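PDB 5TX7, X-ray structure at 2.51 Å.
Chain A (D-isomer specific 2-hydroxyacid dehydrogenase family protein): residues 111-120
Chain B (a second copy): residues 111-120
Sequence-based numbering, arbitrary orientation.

Chain A 111-120: LLELCRRTAL
Chain B, residues 111-120: LLELCRRTAL

Both copies fold the stretch alike: a helix arriving from earlier in the chain runs through residue 116, residue 117 breaks it, and a second helix starts at 118 and continues onward. Arg A117 (phi/psi 55/51) and Arg B117 (53/52) adopt positive phi and occupy the N-cap position of that second helix. Backbone bonds Cys A115 N to Leu A111 O (3.0 Å) and Arg A116 N to Leu A112 O (2.8 Å) hold the first helix; the next, Arg A117 N to Glu A113 O (2.8 Å), is weak. Chain B repeats all three.

Three like residues pair across the contact: CA-CA distances are 8.2 Å for Leu A112 and Leu B112, 7.2 Å for Glu A113 and Glu B113, and 6.2 Å for Ala A119 and Ala B119.

Apolar contact lies at two levels. Leu A112 and Leu B112, both m,t with CB directed toward the partner stretch, meet CD1 to CD1 at 4.0 Å. Ala A119 CB and Ala B119 CB approach to 3.4 Å, a tight methyl-methyl packing.

The polar bonds stay within each chain; no hydrogen bond crosses. Each glutamate folds back to its second helix, with chi1 t and chi2 p, but chi3 is 20° in Glu A113 and 168° in Glu B113, which largely exchanges the positions of the oxygen names. Ala A119 N donates to Glu A113 OE1 (3.3 Å, 174°). In chain B, Ala B119 N donates to Glu B113 OE1 (3.0 Å), while Thr B118 N (3.0 Å) and Thr B118 OG1 (2.7 Å) donate to Glu B113 OE2. Thr A118 and Thr B118 are p.

Across the contact, Glu A113 CB lies 3.5 Å from Thr B118 OG1, and Thr A118 OG1 mirrors this with Glu B113 CB (3.5 Å). The like-charged carboxylates come close, Glu A113 OE1 to Glu B113 OE1 at 3.6 Å.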

# COMPACT_ATOMS: atom_id res chain seq x y z
N LEU A 111 3.54 -0.83 5.81
CA LEU A 111 2.48 -1.21 6.74
C LEU A 111 1.44 -2.15 6.13
O LEU A 111 1.00 -3.09 6.79
CB LEU A 111 1.80 0.04 7.26
CG LEU A 111 0.63 -0.13 8.23
CD1 LEU A 111 1.13 -0.88 9.46
CD2 LEU A 111 0.06 1.22 8.59
N LEU A 112 1.04 -1.90 4.89
CA LEU A 112 0.06 -2.73 4.21
C LEU A 112 0.61 -4.07 3.78
O LEU A 112 -0.15 -5.05 3.73
CB LEU A 112 -0.57 -2.01 3.02
CG LEU A 112 -1.56 -0.91 3.40
CD1 LEU A 112 -1.92 -0.10 2.17
CD2 LEU A 112 -2.80 -1.51 4.03
N GLU A 113 1.90 -4.13 3.47
CA GLU A 113 2.53 -5.42 3.22
C GLU A 113 2.58 -6.22 4.51
O GLU A 113 2.41 -7.43 4.44
CB GLU A 113 3.91 -5.29 2.56
CG GLU A 113 4.64 -6.61 2.28
CD GLU A 113 4.01 -7.56 1.26
OE1 GLU A 113 3.16 -7.14 0.42
OE2 GLU A 113 4.41 -8.76 1.31
N LEU A 114 2.81 -5.59 5.65
CA LEU A 114 2.74 -6.32 6.92
C LEU A 114 1.29 -6.80 7.22
O LEU A 114 1.09 -7.88 7.76
CB LEU A 114 3.28 -5.49 8.08
CG LEU A 114 4.78 -5.16 8.06
CD1 LEU A 114 5.15 -3.95 8.90
CD2 LEU A 114 5.60 -6.36 8.50
N CYS A 115 0.30 -5.99 6.86
CA CYS A 115 -1.09 -6.29 7.20
C CYS A 115 -1.77 -7.29 6.28
O CYS A 115 -2.59 -8.09 6.74
CB CYS A 115 -1.92 -5.02 7.26
SG CYS A 115 -1.45 -4.06 8.73
N ARG A 116 -1.44 -7.24 4.98
CA ARG A 116 -2.04 -8.12 3.95
C ARG A 116 -1.05 -9.12 3.35
O ARG A 116 -1.47 -10.18 2.88
CB ARG A 116 -2.61 -7.26 2.83
CG ARG A 116 -3.44 -6.05 3.27
CD ARG A 116 -4.60 -6.46 4.15
NE ARG A 116 -5.64 -7.17 3.39
CZ ARG A 116 -6.88 -6.75 3.15
NH1 ARG A 116 -7.33 -5.57 3.59
NH2 ARG A 116 -7.69 -7.53 2.44
N ARG A 117 0.25 -8.82 3.35
CA ARG A 117 1.25 -9.73 2.80
C ARG A 117 0.92 -10.09 1.35
O ARG A 117 0.91 -11.27 1.01
CB ARG A 117 1.41 -10.96 3.70
CG ARG A 117 2.05 -10.69 5.05
CD ARG A 117 3.55 -10.62 4.91
NE ARG A 117 4.23 -10.33 6.17
CZ ARG A 117 5.54 -10.06 6.28
NH1 ARG A 117 6.35 -9.98 5.21
NH2 ARG A 117 6.07 -9.82 7.49
N THR A 118 0.67 -9.08 0.51
CA THR A 118 0.23 -9.36 -0.87
C THR A 118 1.28 -10.11 -1.64
O THR A 118 0.96 -11.04 -2.37
CB THR A 118 -0.13 -8.12 -1.68
OG1 THR A 118 0.98 -7.22 -1.68
CG2 THR A 118 -1.38 -7.46 -1.11
N ALA A 119 2.53 -9.71 -1.48
CA ALA A 119 3.65 -10.33 -2.20
C ALA A 119 3.90 -11.78 -1.77
O ALA A 119 4.29 -12.61 -2.60
CB ALA A 119 4.91 -9.51 -2.04
N LEU A 120 3.72 -12.06 -0.49
CA LEU A 120 3.76 -13.45 -0.01
C LEU A 120 2.71 -14.30 -0.73
O LEU A 120 3.04 -15.31 -1.32
CB LEU A 120 3.57 -13.52 1.50
CG LEU A 120 3.42 -14.93 2.10
CD1 LEU A 120 4.65 -15.77 1.82
CD2 LEU A 120 3.17 -14.86 3.60
N LEU B 111 -1.71 -1.98 -5.08
CA LEU B 111 -1.14 -0.86 -5.82
C LEU B 111 0.21 -0.38 -5.28
O LEU B 111 1.11 -0.09 -6.06
CB LEU B 111 -2.13 0.29 -5.80
CG LEU B 111 -1.77 1.53 -6.58
CD1 LEU B 111 -1.45 1.23 -8.05
CD2 LEU B 111 -2.96 2.49 -6.48
N LEU B 112 0.34 -0.29 -3.97
CA LEU B 112 1.59 0.17 -3.35
C LEU B 112 2.69 -0.90 -3.40
O LEU B 112 3.86 -0.57 -3.45
CB LEU B 112 1.37 0.63 -1.90
CG LEU B 112 0.63 1.95 -1.77
CD1 LEU B 112 0.24 2.22 -0.33
CD2 LEU B 112 1.43 3.12 -2.28
N GLU B 113 2.31 -2.16 -3.37
CA GLU B 113 3.29 -3.21 -3.59
C GLU B 113 3.77 -3.23 -5.03
O GLU B 113 4.94 -3.50 -5.27
CB GLU B 113 2.81 -4.58 -3.15
CG GLU B 113 3.91 -5.65 -3.14
CD GLU B 113 5.03 -5.40 -2.09
OE1 GLU B 113 5.81 -6.33 -1.87
OE2 GLU B 113 5.18 -4.33 -1.44
N LEU B 114 2.91 -2.89 -5.98
CA LEU B 114 3.39 -2.70 -7.37
C LEU B 114 4.29 -1.48 -7.50
O LEU B 114 5.27 -1.52 -8.26
CB LEU B 114 2.23 -2.54 -8.36
CG LEU B 114 1.29 -3.71 -8.58
CD1 LEU B 114 0.01 -3.17 -9.20
CD2 LEU B 114 1.96 -4.77 -9.42
N CYS B 115 3.99 -0.41 -6.75
CA CYS B 115 4.74 0.84 -6.85
C CYS B 115 6.08 0.81 -6.14
O CYS B 115 7.01 1.44 -6.63
CB CYS B 115 3.92 2.00 -6.28
SG CYS B 115 2.53 2.52 -7.29
N ARG B 116 6.15 0.15 -4.98
CA ARG B 116 7.35 0.07 -4.16
C ARG B 116 8.03 -1.32 -4.10
O ARG B 116 9.23 -1.39 -3.96
CB ARG B 116 7.07 0.56 -2.74
CG ARG B 116 6.19 1.80 -2.63
CD ARG B 116 6.72 3.02 -3.36
NE ARG B 116 7.98 3.55 -2.83
CZ ARG B 116 8.15 4.70 -2.17
NH1 ARG B 116 7.13 5.50 -1.86
NH2 ARG B 116 9.38 5.07 -1.81
N ARG B 117 7.26 -2.40 -4.22
CA ARG B 117 7.80 -3.76 -4.18
C ARG B 117 8.66 -3.99 -2.91
O ARG B 117 9.81 -4.44 -2.99
CB ARG B 117 8.64 -4.07 -5.43
CG ARG B 117 7.85 -4.17 -6.72
CD ARG B 117 7.24 -5.55 -6.82
NE ARG B 117 6.38 -5.71 -7.98
CZ ARG B 117 5.73 -6.83 -8.30
NH1 ARG B 117 5.90 -7.94 -7.57
NH2 ARG B 117 4.95 -6.85 -9.38
N THR B 118 8.08 -3.68 -1.74
CA THR B 118 8.80 -3.78 -0.49
C THR B 118 9.32 -5.18 -0.23
O THR B 118 10.45 -5.34 0.21
CB THR B 118 7.97 -3.38 0.74
OG1 THR B 118 6.77 -4.18 0.78
CG2 THR B 118 7.63 -1.92 0.71
N ALA B 119 8.50 -6.19 -0.49
CA ALA B 119 8.86 -7.58 -0.20
C ALA B 119 9.98 -8.10 -1.09
O ALA B 119 10.82 -8.90 -0.64
CB ALA B 119 7.65 -8.49 -0.30
N LEU B 120 9.98 -7.66 -2.35
CA LEU B 120 11.08 -7.96 -3.25
C LEU B 120 12.39 -7.43 -2.68
O LEU B 120 13.35 -8.17 -2.52
CB LEU B 120 10.83 -7.38 -4.65
CG LEU B 120 12.01 -7.39 -5.64
CD1 LEU B 120 12.45 -8.81 -5.91
CD2 LEU B 120 11.61 -6.70 -6.92